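Local structure of transketolase (Campylobacter jejuni, 3L84) at residues I159-C164 with F194-K199; N174-Y179 with E225-S230; N479-Q484 with F510-N515; T461-P466 with P560-F565. The protein is a transketolase, a thiamine diphosphate-dependent type of enzyme with two related α/β domains and a C-terminal domain, modelled as a two-chain assembly. All coordinates share one frame; numbering follows the deposited sequence. Where two conformers were deposited one is given.

In the fold
The four contacts fall into two pairs on opposite sides of the chain's centre. Interactions 1 and 2 share the thiamine diphosphate binding domain and touch where Cys164 meets Leu177 and Val198 meets Tyr179. Interactions 3 and 4, with centres about 14 Å apart, both link helices of the pyrimidine binding domain to the chain of the C-terminal region and meet at Val513 and Pro560. Interactions 1, 2 and 4 are buried, interaction 3 only partly. Their chemistry follows their place: an apolar strand-helix contact in interaction 2, a salt bridge nearer the surface in interaction 3, and in interactions 1 and 4 buried polar groups beside the second subunit, joined directly or through water.

Interaction 1 of 4, residues I159-C164 with F194-K199; sequences ISYEAC and FNENVK
At the subunit interface of the thiamine diphosphate binding domain, Tyr161 of helix 158-169 reaches Glu196 in the loop that leads into helix 198-204. The backbones stay well apart, the nearest CA atoms being those of Tyr161 and Val198 at 11.2 Å, so long side chains span the distance. They come from opposite directions. With CG anti to its carbonyl carbon (chi1 -62°), Glu196 holds its chain extended beyond CG and presents the carboxylate at the hydroxyl edge of the tyrosine ring.

Tyr161 OH donates to Glu196 OE2 over 2.6 Å. It meets that oxygen on the syn side, 24° out of the carboxylate plane, and the ring and carboxylate planes are 63° apart. Glu196 OE2 lies at the ring edge, in the ring plane, while the carboxylate is turned steeply against it. Phe194 adds a looser apolar neighbour: Tyr161 OH lies 4.1 Å from Phe194 CE1, near the plane of that ring. One face of the same ring is covered toward its rim by Glu196 N, 3.8 Å above the plane.

Glu196 OE2 also accepts from Ser165 OG and Gln205 NE2 of the second subunit, and OE1 forms a salt bridge with Arg201. That arginine makes a cation-pi contact with the Tyr161 ring, which in turn meets Tyr161 of the second subunit. With three donors on one oxygen and an arginine at the other, the buried carboxylate is probably stabilised as the anion, and its network ties the two chains together through polar bonds.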
loop_
_atom_site.group_PDB
_atom_site.type_symbol
_atom_site.label_atom_id
_atom_site.label_comp_id
_atom_site.label_asym_id
_atom_site.label_seq_id
_atom_site.Cartn_x
_atom_site.Cartn_y
_atom_site.Cartn_z
ATOM N N ILE A 159 1.760 0.191 9.608
ATOM C CA ILE A 159 3.163 0.623 9.489
ATOM C C ILE A 159 3.759 0.955 10.870
ATOM O O ILE A 159 4.965 0.789 11.083
ATOM C CB ILE A 159 3.297 1.772 8.527
ATOM C CG1 ILE A 159 4.731 1.956 8.076
ATOM C CG2 ILE A 159 2.664 3.061 9.089
ATOM C CD1 ILE A 159 4.934 3.125 7.079
ATOM N N SER A 160 2.935 1.423 11.813
ATOM C CA SER A 160 3.452 1.743 13.129
ATOM C C SER A 160 3.927 0.479 13.867
ATOM O O SER A 160 4.998 0.469 14.469
ATOM C CB SER A 160 2.403 2.495 13.968
ATOM O OG SER A 160 1.300 1.678 14.382
ATOM N N TYR A 161 3.144 -0.600 13.770
ATOM C CA TYR A 161 3.493 -1.848 14.412
ATOM C C TYR A 161 4.780 -2.420 13.792
ATOM O O TYR A 161 5.670 -2.921 14.476
ATOM C CB TYR A 161 2.388 -2.894 14.262
ATOM C CG TYR A 161 1.046 -2.569 14.843
ATOM C CD1 TYR A 161 0.667 -3.088 16.068
ATOM C CD2 TYR A 161 0.095 -1.860 14.124
ATOM C CE1 TYR A 161 -0.620 -2.873 16.569
ATOM C CE2 TYR A 161 -1.173 -1.621 14.609
ATOM C CZ TYR A 161 -1.539 -2.161 15.827
ATOM O OH TYR A 161 -2.837 -1.942 16.272
ATOM N N GLU A 162 4.873 -2.303 12.463
ATOM C CA GLU A 162 6.059 -2.818 11.767
ATOM C C GLU A 162 7.282 -2.093 12.215
ATOM O O GLU A 162 8.310 -2.709 12.516
ATOM C CB GLU A 162 5.907 -2.567 10.259
ATOM C CG GLU A 162 4.860 -3.403 9.473
ATOM C CD GLU A 162 4.807 -3.072 7.996
ATOM O OE1 GLU A 162 5.672 -2.346 7.474
ATOM O OE2 GLU A 162 3.867 -3.529 7.308
ATOM N N ALA A 163 7.235 -0.767 12.222
ATOM C CA ALA A 163 8.427 -0.004 12.582
ATOM C C ALA A 163 8.826 -0.178 14.040
ATOM O O ALA A 163 10.005 -0.288 14.374
ATOM C CB ALA A 163 8.203 1.485 12.281
ATOM N N CYS A 164 7.831 -0.204 14.906
ATOM C CA CYS A 164 8.114 -0.361 16.326
ATOM C C CYS A 164 8.653 -1.773 16.628
ATOM O O CYS A 164 9.449 -1.950 17.551
ATOM C CB CYS A 164 6.894 -0.043 17.145
ATOM S SG CYS A 164 6.506 1.749 17.130
ATOM N N PHE A 194 -11.124 0.655 18.643
ATOM C CA PHE A 194 -9.814 0.314 19.204
ATOM C C PHE A 194 -9.899 0.149 20.693
ATOM O O PHE A 194 -10.458 1.039 21.365
ATOM C CB PHE A 194 -8.804 1.417 18.872
ATOM C CG PHE A 194 -7.374 1.119 19.286
ATOM C CD1 PHE A 194 -6.489 0.527 18.421
ATOM C CD2 PHE A 194 -6.909 1.521 20.540
ATOM C CE1 PHE A 194 -5.186 0.326 18.763
ATOM C CE2 PHE A 194 -5.589 1.297 20.887
ATOM C CZ PHE A 194 -4.726 0.733 19.998
ATOM N N ASN A 195 -9.420 -0.978 21.216
ATOM C CA ASN A 195 -9.358 -1.179 22.675
ATOM C C ASN A 195 -8.146 -2.018 23.097
ATOM O O ASN A 195 -8.191 -2.676 24.143
ATOM C CB ASN A 195 -10.668 -1.773 23.217
ATOM C CG ASN A 195 -10.837 -3.228 22.908
ATOM O OD1 ASN A 195 -10.219 -3.767 21.998
ATOM N ND2 ASN A 195 -11.706 -3.902 23.676
ATOM N N GLU A 196 -7.059 -1.954 22.357
ATOM C CA GLU A 196 -5.813 -2.648 22.710
ATOM C C GLU A 196 -5.289 -2.187 24.055
ATOM O O GLU A 196 -5.472 -1.026 24.442
ATOM C CB GLU A 196 -4.686 -2.372 21.701
ATOM C CG GLU A 196 -5.004 -2.842 20.331
ATOM C CD GLU A 196 -3.869 -2.652 19.344
ATOM O OE1 GLU A 196 -2.847 -2.026 19.667
ATOM O OE2 GLU A 196 -4.050 -3.125 18.189
ATOM N N ASN A 197 -4.603 -3.101 24.739
ATOM C CA ASN A 197 -3.760 -2.747 25.869
ATOM C C ASN A 197 -2.450 -2.228 25.269
ATOM O O ASN A 197 -1.566 -2.995 24.876
ATOM C CB ASN A 197 -3.563 -3.952 26.781
ATOM C CG ASN A 197 -2.773 -3.606 28.018
ATOM O OD1 ASN A 197 -1.933 -2.703 27.997
ATOM N ND2 ASN A 197 -3.041 -4.322 29.095
ATOM N N VAL A 198 -2.361 -0.905 25.137
ATOM C CA VAL A 198 -1.252 -0.271 24.438
ATOM C C VAL A 198 0.074 -0.502 25.181
ATOM O O VAL A 198 1.095 -0.772 24.544
ATOM C CB VAL A 198 -1.531 1.238 24.204
ATOM C CG1 VAL A 198 -0.271 1.970 23.633
ATOM C CG2 VAL A 198 -2.748 1.392 23.259
ATOM N N LYS A 199 0.047 -0.458 26.521
ATOM C CA LYS A 199 1.253 -0.746 27.280
ATOM C C LYS A 199 1.778 -2.156 26.972
ATOM O O LYS A 199 2.954 -2.341 26.672
ATOM C CB LYS A 199 0.974 -0.561 28.765
ATOM C CG LYS A 199 2.130 -0.880 29.696
ATOM C CD LYS A 199 1.802 -0.375 31.114
ATOM C CE LYS A 199 3.010 -0.405 32.006
ATOM N NZ LYS A 199 3.333 -1.775 32.423
#

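Interaction 2 of 4, residues N174-Y179 with E225-S230; sequences NFILIY and EQAKKS
Ile176 of strand 175-181 packs against Ala227 in the last turn of helix 217-228, on one side of the parallel sheet of the thiamine diphosphate binding domain. The helix makes a beta-alpha-beta crossover from strand 208-213 to strand 234-239, the sheet neighbour of strand 175-181.

The tight part is small. CA atoms of Ile176 and Ala227 are 6.7 Å apart, a distance at which the alanine methyl faces three carbons of the isoleucine: Ala227 CB is 3.8 Å from Ile176 CD1, 4.0 Å from CG2 and 4.1 Å from CG1. Because CG2 is anti to the backbone N while CG1 is anti to the carbonyl carbon (chi1 -60°), both branches can meet this one methyl.

Lys228 forms the looser, partly exposed side. Its CB points away from the strand, and the chain bends at chi3 beyond the apolar contact. The ammonium hydrogen-bonds to His45 ND1, while its salt bridge to Glu225 is long, with 3.6 Å between Lys228 NZ and Glu225 OE1. On the sheet's other side Phe175 turns to Ala123 and Val124 of helix 118-137. At the rim the touch is purely methylene on methyl, Lys228 CG lying 3.9 Å from Ile176 CD1.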
loop_
_atom_site.group_PDB
_atom_site.type_symbol
_atom_site.label_atom_id
_atom_site.label_comp_id
_atom_site.label_asym_id
_atom_site.label_seq_id
_atom_site.Cartn_x
_atom_site.Cartn_y
_atom_site.Cartn_z
ATOM N N ASN A 174 17.570 5.551 21.843
ATOM C CA ASN A 174 17.573 6.945 21.444
ATOM C C ASN A 174 16.213 7.434 20.969
ATOM O O ASN A 174 16.075 8.596 20.588
ATOM C CB ASN A 174 18.653 7.188 20.373
ATOM C CG ASN A 174 18.506 6.313 19.134
ATOM O OD1 ASN A 174 17.691 5.395 19.089
ATOM N ND2 ASN A 174 19.349 6.590 18.117
ATOM N N PHE A 175 15.211 6.572 21.019
ATOM C CA PHE A 175 13.883 6.851 20.452
ATOM C C PHE A 175 12.852 7.022 21.559
ATOM O O PHE A 175 12.659 6.127 22.389
ATOM C CB PHE A 175 13.480 5.677 19.552
ATOM C CG PHE A 175 12.113 5.762 18.928
ATOM C CD1 PHE A 175 11.657 6.941 18.366
ATOM C CD2 PHE A 175 11.286 4.680 18.925
ATOM C CE1 PHE A 175 10.399 7.005 17.759
ATOM C CE2 PHE A 175 10.037 4.738 18.316
ATOM C CZ PHE A 175 9.596 5.895 17.729
ATOM N N ILE A 176 12.147 8.145 21.526
ATOM C CA ILE A 176 11.117 8.501 22.485
ATOM C C ILE A 176 9.852 8.862 21.718
ATOM O O ILE A 176 9.819 9.837 20.995
ATOM C CB ILE A 176 11.579 9.641 23.416
ATOM C CG1 ILE A 176 12.820 9.241 24.200
ATOM C CG2 ILE A 176 10.458 10.025 24.358
ATOM C CD1 ILE A 176 13.484 10.363 25.007
ATOM N N LEU A 177 8.837 8.027 21.850
ATOM C CA LEU A 177 7.563 8.151 21.177
ATOM C C LEU A 177 6.545 8.656 22.187
ATOM O O LEU A 177 6.344 8.048 23.239
ATOM C CB LEU A 177 7.146 6.788 20.625
ATOM C CG LEU A 177 5.872 6.711 19.820
ATOM C CD1 LEU A 177 5.903 7.608 18.612
ATOM C CD2 LEU A 177 5.614 5.241 19.386
ATOM N N ILE A 178 5.919 9.772 21.907
ATOM C CA ILE A 178 4.936 10.388 22.776
ATOM C C ILE A 178 3.583 10.246 22.088
ATOM O O ILE A 178 3.349 10.827 21.018
ATOM C CB ILE A 178 5.262 11.861 23.051
ATOM C CG1 ILE A 178 6.646 11.965 23.633
ATOM C CG2 ILE A 178 4.178 12.477 23.943
ATOM C CD1 ILE A 178 7.197 13.394 23.708
ATOM N N TYR A 179 2.707 9.450 22.691
ATOM C CA TYR A 179 1.361 9.147 22.173
ATOM C C TYR A 179 0.317 10.026 22.841
ATOM O O TYR A 179 0.137 9.987 24.064
ATOM C CB TYR A 179 1.090 7.657 22.354
ATOM C CG TYR A 179 -0.339 7.168 22.246
ATOM C CD1 TYR A 179 -1.215 7.651 21.292
ATOM C CD2 TYR A 179 -0.795 6.204 23.116
ATOM C CE1 TYR A 179 -2.515 7.186 21.200
ATOM C CE2 TYR A 179 -2.090 5.730 23.048
ATOM C CZ TYR A 179 -2.946 6.223 22.097
ATOM O OH TYR A 179 -4.243 5.724 22.026
ATOM N N GLU A 225 12.594 12.988 31.582
ATOM C CA GLU A 225 13.870 12.651 32.206
ATOM C C GLU A 225 14.057 11.138 32.280
ATOM O O GLU A 225 15.136 10.631 31.999
ATOM C CB GLU A 225 13.996 13.280 33.595
ATOM C CG GLU A 225 14.108 14.804 33.583
ATOM C CD GLU A 225 15.425 15.325 32.995
ATOM O OE1 GLU A 225 16.131 14.574 32.287
ATOM O OE2 GLU A 225 15.753 16.508 33.234
ATOM N N GLN A 226 13.013 10.413 32.662
ATOM C CA GLN A 226 13.091 8.953 32.713
ATOM C C GLN A 226 13.294 8.348 31.311
ATOM O O GLN A 226 14.137 7.452 31.126
ATOM C CB GLN A 226 11.817 8.403 33.328
ATOM C CG GLN A 226 11.800 6.912 33.521
ATOM C CD GLN A 226 10.722 6.487 34.499
ATOM O OE1 GLN A 226 9.923 7.321 34.969
ATOM N NE2 GLN A 226 10.702 5.195 34.832
ATOM N N ALA A 227 12.543 8.837 30.340
ATOM C CA ALA A 227 12.657 8.328 28.966
ATOM C C ALA A 227 14.073 8.509 28.416
ATOM O O ALA A 227 14.578 7.615 27.750
ATOM C CB ALA A 227 11.658 9.018 28.080
ATOM N N LYS A 228 14.703 9.639 28.725
ATOM C CA LYS A 228 16.050 9.928 28.236
ATOM C C LYS A 228 17.116 8.983 28.770
ATOM O O LYS A 228 18.171 8.837 28.143
ATOM C CB LYS A 228 16.394 11.399 28.504
ATOM C CG LYS A 228 15.587 12.322 27.611
ATOM C CD LYS A 228 15.524 13.739 28.029
ATOM C CE LYS A 228 16.834 14.443 27.993
ATOM N NZ LYS A 228 16.839 15.699 28.902
ATOM N N LYS A 229 16.832 8.331 29.891
ATOM C CA LYS A 229 17.760 7.370 30.523
ATOM C C LYS A 229 17.407 5.930 30.230
ATOM O O LYS A 229 18.067 5.027 30.721
ATOM C CB LYS A 229 17.832 7.552 32.054
ATOM C CG LYS A 229 18.277 8.896 32.479
ATOM C CD LYS A 229 18.506 8.924 33.958
ATOM C CE LYS A 229 17.237 8.758 34.759
ATOM N NZ LYS A 229 17.478 9.174 36.176
ATOM N N SER A 230 16.373 5.708 29.418
ATOM C CA SER A 230 15.885 4.349 29.157
ATOM C C SER A 230 16.960 3.531 28.427
ATOM O O SER A 230 17.737 4.066 27.616
ATOM C CB SER A 230 14.585 4.391 28.343
ATOM O OG SER A 230 14.037 3.092 28.238
#

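Interaction 3 of 4, residues N479-Q484 with F510-N515; sequences NVKAWQ and FGDVKN
Lys481 on helix 476-488 meets two consecutive residues of the loop between strands 493-496 and 518-521: its ammonium joins Asp512, while its methylenes lie against Val513. The lysine chain, extended beyond CG, crosses the aspartate side chain at about a right angle and Val513 at a slant. Placing CG anti to the carbonyl carbon (chi1 -69°) carries the chain along the loop, so that one side chain serves both partners.

In the salt bridge, Lys481 NZ donates at 2.7 Å to Asp512 OD1, which accepts on its syn lone pair, the side on which OD2 lies; OD2 itself is 3.2 Å from Lys481 NZ. A second donor holds the same oxygen: Val513 N approaches Asp512 OD1 at 2.8 Å from the anti side, 21° out of the carboxylate plane. The backbone of the loop thus helps fix the rotation of the acid that receives the lysine.

The apolar part lies nearer the helix backbone. Val513 CB is 3.8 Å from Lys481 CB, Val513 CG2 is 3.7 Å from Lys481 CD, and Val513 CG1 approaches Ala482 N at 4.1 Å. Behind them the loop braces itself, since Asp512 N donates to Asn515 OD1 at 2.9 Å, in the carbonyl plane and on a lone pair. Val513 also touches Pro560, which places the loop between the helix and the C-terminal part of the chain.

Charge pairing and hydrocarbon packing work side by side here: the two bonds to Asp512 OD1 probably favour the ionised carboxylate and so reinforce the tie between helix and loop.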
loop_
_atom_site.group_PDB
_atom_site.type_symbol
_atom_site.label_atom_id
_atom_site.label_comp_id
_atom_site.label_asym_id
_atom_site.label_seq_id
_atom_site.Cartn_x
_atom_site.Cartn_y
_atom_site.Cartn_z
ATOM N N ASN A 479 21.649 -0.805 -17.172
ATOM C CA ASN A 479 21.512 -0.765 -15.723
ATOM C C ASN A 479 22.545 0.161 -15.066
ATOM O O ASN A 479 22.238 0.912 -14.141
ATOM C CB ASN A 479 21.575 -2.207 -15.184
ATOM C CG ASN A 479 21.144 -2.402 -13.748
ATOM O OD1 ASN A 479 20.764 -1.445 -12.969
ATOM N ND2 ASN A 479 21.125 -3.627 -13.371
ATOM N N VAL A 480 23.790 0.116 -15.571
ATOM C CA VAL A 480 24.861 0.992 -15.113
ATOM C C VAL A 480 24.529 2.446 -15.472
ATOM O O VAL A 480 24.655 3.344 -14.609
ATOM C CB VAL A 480 26.226 0.597 -15.732
ATOM C CG1 VAL A 480 27.223 1.741 -15.591
ATOM C CG2 VAL A 480 26.679 -0.680 -15.110
ATOM N N LYS A 481 24.157 2.713 -16.727
ATOM C CA LYS A 481 23.868 4.083 -17.143
ATOM C C LYS A 481 22.705 4.663 -16.320
ATOM O O LYS A 481 22.718 5.856 -15.980
ATOM C CB LYS A 481 23.585 4.134 -18.647
ATOM C CG LYS A 481 24.807 3.851 -19.490
ATOM C CD LYS A 481 24.429 3.661 -20.951
ATOM C CE LYS A 481 25.604 3.435 -21.885
ATOM N NZ LYS A 481 25.061 3.064 -23.251
ATOM N N ALA A 482 21.738 3.811 -15.975
ATOM C CA ALA A 482 20.609 4.234 -15.156
ATOM C C ALA A 482 21.096 4.670 -13.776
ATOM O O ALA A 482 20.651 5.689 -13.266
ATOM C CB ALA A 482 19.593 3.100 -14.998
ATOM N N TRP A 483 21.983 3.900 -13.141
ATOM C CA TRP A 483 22.546 4.303 -11.851
ATOM C C TRP A 483 23.309 5.620 -11.947
ATOM O O TRP A 483 23.238 6.450 -11.036
ATOM C CB TRP A 483 23.429 3.198 -11.288
ATOM C CG TRP A 483 22.650 2.244 -10.427
ATOM C CD1 TRP A 483 22.226 0.990 -10.745
ATOM C CD2 TRP A 483 22.167 2.522 -9.101
ATOM N NE1 TRP A 483 21.542 0.455 -9.669
ATOM C CE2 TRP A 483 21.476 1.377 -8.666
ATOM C CE3 TRP A 483 22.226 3.629 -8.264
ATOM C CZ2 TRP A 483 20.892 1.291 -7.410
ATOM C CZ3 TRP A 483 21.638 3.559 -7.015
ATOM C CH2 TRP A 483 20.970 2.400 -6.590
ATOM N N GLN A 484 24.090 5.806 -13.018
ATOM C CA GLN A 484 24.840 7.050 -13.156
ATOM C C GLN A 484 23.893 8.244 -13.184
ATOM O O GLN A 484 24.150 9.267 -12.567
ATOM C CB GLN A 484 25.777 6.991 -14.365
ATOM C CG GLN A 484 26.919 5.991 -14.176
ATOM C CD GLN A 484 27.714 5.741 -15.425
ATOM O OE1 GLN A 484 27.160 5.478 -16.476
ATOM N NE2 GLN A 484 29.059 5.792 -15.290
ATOM N N PHE A 510 21.882 6.034 -31.969
ATOM C CA PHE A 510 21.633 7.461 -31.819
ATOM C C PHE A 510 20.950 7.645 -30.465
ATOM O O PHE A 510 20.026 6.918 -30.134
ATOM C CB PHE A 510 20.768 8.030 -32.961
ATOM C CG PHE A 510 20.371 9.450 -32.724
ATOM C CD1 PHE A 510 21.286 10.469 -32.886
ATOM C CD2 PHE A 510 19.120 9.758 -32.260
ATOM C CE1 PHE A 510 20.930 11.791 -32.614
ATOM C CE2 PHE A 510 18.759 11.067 -32.017
ATOM C CZ PHE A 510 19.655 12.061 -32.180
ATOM N N GLY A 511 21.424 8.611 -29.684
ATOM C CA GLY A 511 20.962 8.825 -28.333
ATOM C C GLY A 511 21.484 7.812 -27.340
ATOM O O GLY A 511 22.276 6.915 -27.701
ATOM N N ASP A 512 21.098 7.925 -26.071
ATOM C CA ASP A 512 21.539 6.953 -25.088
ATOM C C ASP A 512 20.511 6.909 -23.950
ATOM O O ASP A 512 19.484 7.591 -23.978
ATOM C CB ASP A 512 22.980 7.267 -24.587
ATOM C CG ASP A 512 23.777 6.009 -24.234
ATOM O OD1 ASP A 512 23.214 4.985 -23.862
ATOM O OD2 ASP A 512 25.029 6.093 -24.389
ATOM N N VAL A 513 20.832 6.174 -22.904
ATOM C CA VAL A 513 19.953 6.005 -21.760
ATOM C C VAL A 513 19.609 7.345 -21.127
ATOM O O VAL A 513 18.465 7.528 -20.687
ATOM C CB VAL A 513 20.601 5.036 -20.743
ATOM C CG1 VAL A 513 19.776 4.921 -19.455
ATOM C CG2 VAL A 513 20.781 3.617 -21.360
ATOM N N LYS A 514 20.539 8.307 -21.134
ATOM C CA LYS A 514 20.302 9.660 -20.611
ATOM C C LYS A 514 19.107 10.365 -21.234
ATOM O O LYS A 514 18.536 11.282 -20.615
ATOM C CB LYS A 514 21.572 10.532 -20.775
ATOM C CG LYS A 514 21.922 10.856 -22.208
ATOM C CD LYS A 514 23.179 11.696 -22.375
ATOM C CE LYS A 514 23.674 11.641 -23.794
ATOM N NZ LYS A 514 22.658 11.849 -24.859
ATOM N N ASN A 515 18.750 9.996 -22.466
ATOM C CA ASN A 515 17.584 10.548 -23.176
ATOM C C ASN A 515 16.292 9.827 -22.881
ATOM O O ASN A 515 15.270 10.192 -23.439
ATOM C CB ASN A 515 17.849 10.510 -24.686
ATOM C CG ASN A 515 19.108 11.243 -25.073
ATOM O OD1 ASN A 515 20.160 10.629 -25.368
ATOM N ND2 ASN A 515 19.038 12.556 -25.043
#

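Interaction 4 of 4, residues T461-P466 with P560-F565; sequences TFRAMP and PCFELF
The guanidinium of Arg463 has Phe562 over one face, offset toward the rim with Phe562 CD1 4.2 Å above the plane, and a water in its plane at the NE edge. Ring and guanidinium planes are 25° apart although the side chains cross at about a right angle. The closest approach of this pair is nearer the phenylalanine backbone, Phe562 CB to Arg463 NE at 3.5 Å, and Arg463 CD approaches the phenyl ring obliquely. Phe562 takes this position with CG anti to its backbone N (chi1 -176°); its ring also meets Phe595 edge-to-face.

The water joins the two segments. It accepts from Arg463 NE at 3.0 Å and from Phe562 N at 2.9 Å, and donates to Glu563 OE1 at 2.9 Å, so it satisfies a backbone N-H in the first turn of helix 562-566. The charges themselves stay apart, with 5.2 Å between Arg463 NE and Glu563 OE1. Bent at chi2, Glu563 instead brings OE2 to within 3.3 Å of Arg463 CA, and that oxygen hydrogen-bonds to Thr470. The arginine's terminal nitrogens make salt bridges to Glu585 and Glu591.

Beside it, Ala464 O accepts from His588 of the second subunit. The whole is a buried, water-bridged interdomain junction, setting the end of helix 458-464 in the pyrimidine binding domain against the start of helix 562-566 in the C-terminal domain.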
loop_
_atom_site.group_PDB
_atom_site.type_symbol
_atom_site.label_atom_id
_atom_site.label_comp_id
_atom_site.label_asym_id
_atom_site.label_seq_id
_atom_site.Cartn_x
_atom_site.Cartn_y
_atom_site.Cartn_z
ATOM N N THR A 461 1.775 2.861 -12.421
ATOM C CA THR A 461 1.772 3.585 -11.158
ATOM C C THR A 461 3.032 4.402 -10.965
ATOM O O THR A 461 2.945 5.600 -10.680
ATOM C CB THR A 461 1.622 2.651 -9.981
ATOM O OG1 THR A 461 0.360 1.974 -10.083
ATOM C CG2 THR A 461 1.732 3.356 -8.635
ATOM N N PHE A 462 4.193 3.775 -11.117
ATOM C CA PHE A 462 5.436 4.482 -10.885
ATOM C C PHE A 462 5.710 5.549 -11.940
ATOM O O PHE A 462 6.218 6.620 -11.599
ATOM C CB PHE A 462 6.605 3.502 -10.663
ATOM C CG PHE A 462 6.687 3.073 -9.265
ATOM C CD1 PHE A 462 5.846 2.140 -8.755
ATOM C CD2 PHE A 462 7.642 3.668 -8.439
ATOM C CE1 PHE A 462 5.892 1.833 -7.344
ATOM C CE2 PHE A 462 7.715 3.343 -7.114
ATOM C CZ PHE A 462 6.824 2.479 -6.564
ATOM N N ARG A 463 5.342 5.314 -13.184
ATOM C CA ARG A 463 5.488 6.336 -14.198
ATOM C C ARG A 463 4.555 7.490 -13.944
ATOM O O ARG A 463 4.968 8.653 -14.139
ATOM C CB ARG A 463 5.262 5.764 -15.580
ATOM C CG ARG A 463 6.380 4.831 -15.996
ATOM C CD ARG A 463 6.046 4.165 -17.296
ATOM N NE ARG A 463 7.166 3.372 -17.804
ATOM C CZ ARG A 463 7.047 2.468 -18.748
ATOM N NH1 ARG A 463 5.852 2.132 -19.208
ATOM N NH2 ARG A 463 8.139 1.813 -19.158
ATOM N N ALA A 464 3.343 7.261 -13.447
ATOM C CA ALA A 464 2.393 8.336 -13.200
ATOM C C ALA A 464 2.758 9.165 -11.973
ATOM O O ALA A 464 2.381 10.334 -11.889
ATOM C CB ALA A 464 0.995 7.784 -13.027
HETATM N N MSE A 465 3.419 8.589 -10.976
HETATM C CA MSE A 465 3.834 9.311 -9.791
HETATM C C MSE A 465 4.858 10.396 -10.145
HETATM O O MSE A 465 5.935 10.097 -10.686
HETATM C CB MSE A 465 4.427 8.335 -8.780
HETATM C CG MSE A 465 4.899 9.036 -7.495
HETATM SE SE MSE A 465 5.434 7.840 -6.058
HETATM C CE MSE A 465 6.181 6.332 -7.069
ATOM N N PRO A 466 4.566 11.649 -9.804
ATOM C CA PRO A 466 5.562 12.688 -10.047
ATOM C C PRO A 466 6.871 12.488 -9.303
ATOM O O PRO A 466 6.908 11.818 -8.265
ATOM C CB PRO A 466 4.842 13.967 -9.576
ATOM C CG PRO A 466 3.391 13.647 -9.729
ATOM C CD PRO A 466 3.289 12.212 -9.335
ATOM N N PRO A 560 14.519 2.719 -21.646
ATOM C CA PRO A 560 14.741 2.393 -20.255
ATOM C C PRO A 560 14.058 3.340 -19.289
ATOM O O PRO A 560 13.869 2.952 -18.140
ATOM C CB PRO A 560 16.274 2.430 -20.137
ATOM C CG PRO A 560 16.716 3.311 -21.251
ATOM C CD PRO A 560 15.783 2.976 -22.371
ATOM N N CYS A 561 13.730 4.572 -19.681
ATOM C CA CYS A 561 13.069 5.487 -18.754
ATOM C C CYS A 561 12.076 6.401 -19.475
ATOM O O CYS A 561 12.447 7.373 -20.122
ATOM C CB CYS A 561 14.095 6.270 -17.949
ATOM S SG CYS A 561 13.312 7.324 -16.702
ATOM N N PHE A 562 10.796 6.109 -19.312
ATOM C CA PHE A 562 9.684 6.908 -19.900
ATOM C C PHE A 562 9.761 8.373 -19.467
ATOM O O PHE A 562 9.618 9.277 -20.311
ATOM C CB PHE A 562 8.363 6.246 -19.466
ATOM C CG PHE A 562 7.097 6.839 -20.040
ATOM C CD1 PHE A 562 6.458 6.234 -21.098
ATOM C CD2 PHE A 562 6.513 7.922 -19.473
ATOM C CE1 PHE A 562 5.259 6.748 -21.592
ATOM C CE2 PHE A 562 5.308 8.445 -19.993
ATOM C CZ PHE A 562 4.725 7.860 -21.059
ATOM N N GLU A 563 9.994 8.625 -18.184
ATOM C CA GLU A 563 9.988 9.996 -17.669
ATOM C C GLU A 563 11.080 10.849 -18.303
ATOM O O GLU A 563 10.867 12.021 -18.601
ATOM C CB GLU A 563 10.135 10.007 -16.155
ATOM C CG GLU A 563 9.002 9.301 -15.457
ATOM C CD GLU A 563 9.246 7.829 -15.092
ATOM O OE1 GLU A 563 10.103 7.150 -15.715
ATOM O OE2 GLU A 563 8.643 7.388 -14.089
ATOM N N LEU A 564 12.260 10.272 -18.523
ATOM C CA LEU A 564 13.308 11.016 -19.192
ATOM C C LEU A 564 12.973 11.249 -20.639
ATOM O O LEU A 564 13.274 12.317 -21.173
ATOM C CB LEU A 564 14.680 10.324 -19.087
ATOM C CG LEU A 564 15.313 10.313 -17.721
ATOM C CD1 LEU A 564 16.605 9.471 -17.755
ATOM C CD2 LEU A 564 15.563 11.708 -17.220
ATOM N N PHE A 565 12.340 10.289 -21.293
ATOM C CA PHE A 565 11.956 10.469 -22.690
ATOM C C PHE A 565 10.981 11.637 -22.855
ATOM O O PHE A 565 11.041 12.401 -23.834
ATOM C CB PHE A 565 11.412 9.158 -23.297
ATOM C CG PHE A 565 11.240 9.182 -24.771
ATOM C CD1 PHE A 565 12.144 9.823 -25.610
ATOM C CD2 PHE A 565 10.199 8.464 -25.340
ATOM C CE1 PHE A 565 11.968 9.807 -26.975
ATOM C CE2 PHE A 565 10.043 8.427 -26.714
ATOM C CZ PHE A 565 10.914 9.099 -27.541
HETATM O O HOH W 1 9.804 4.577 -17.058
#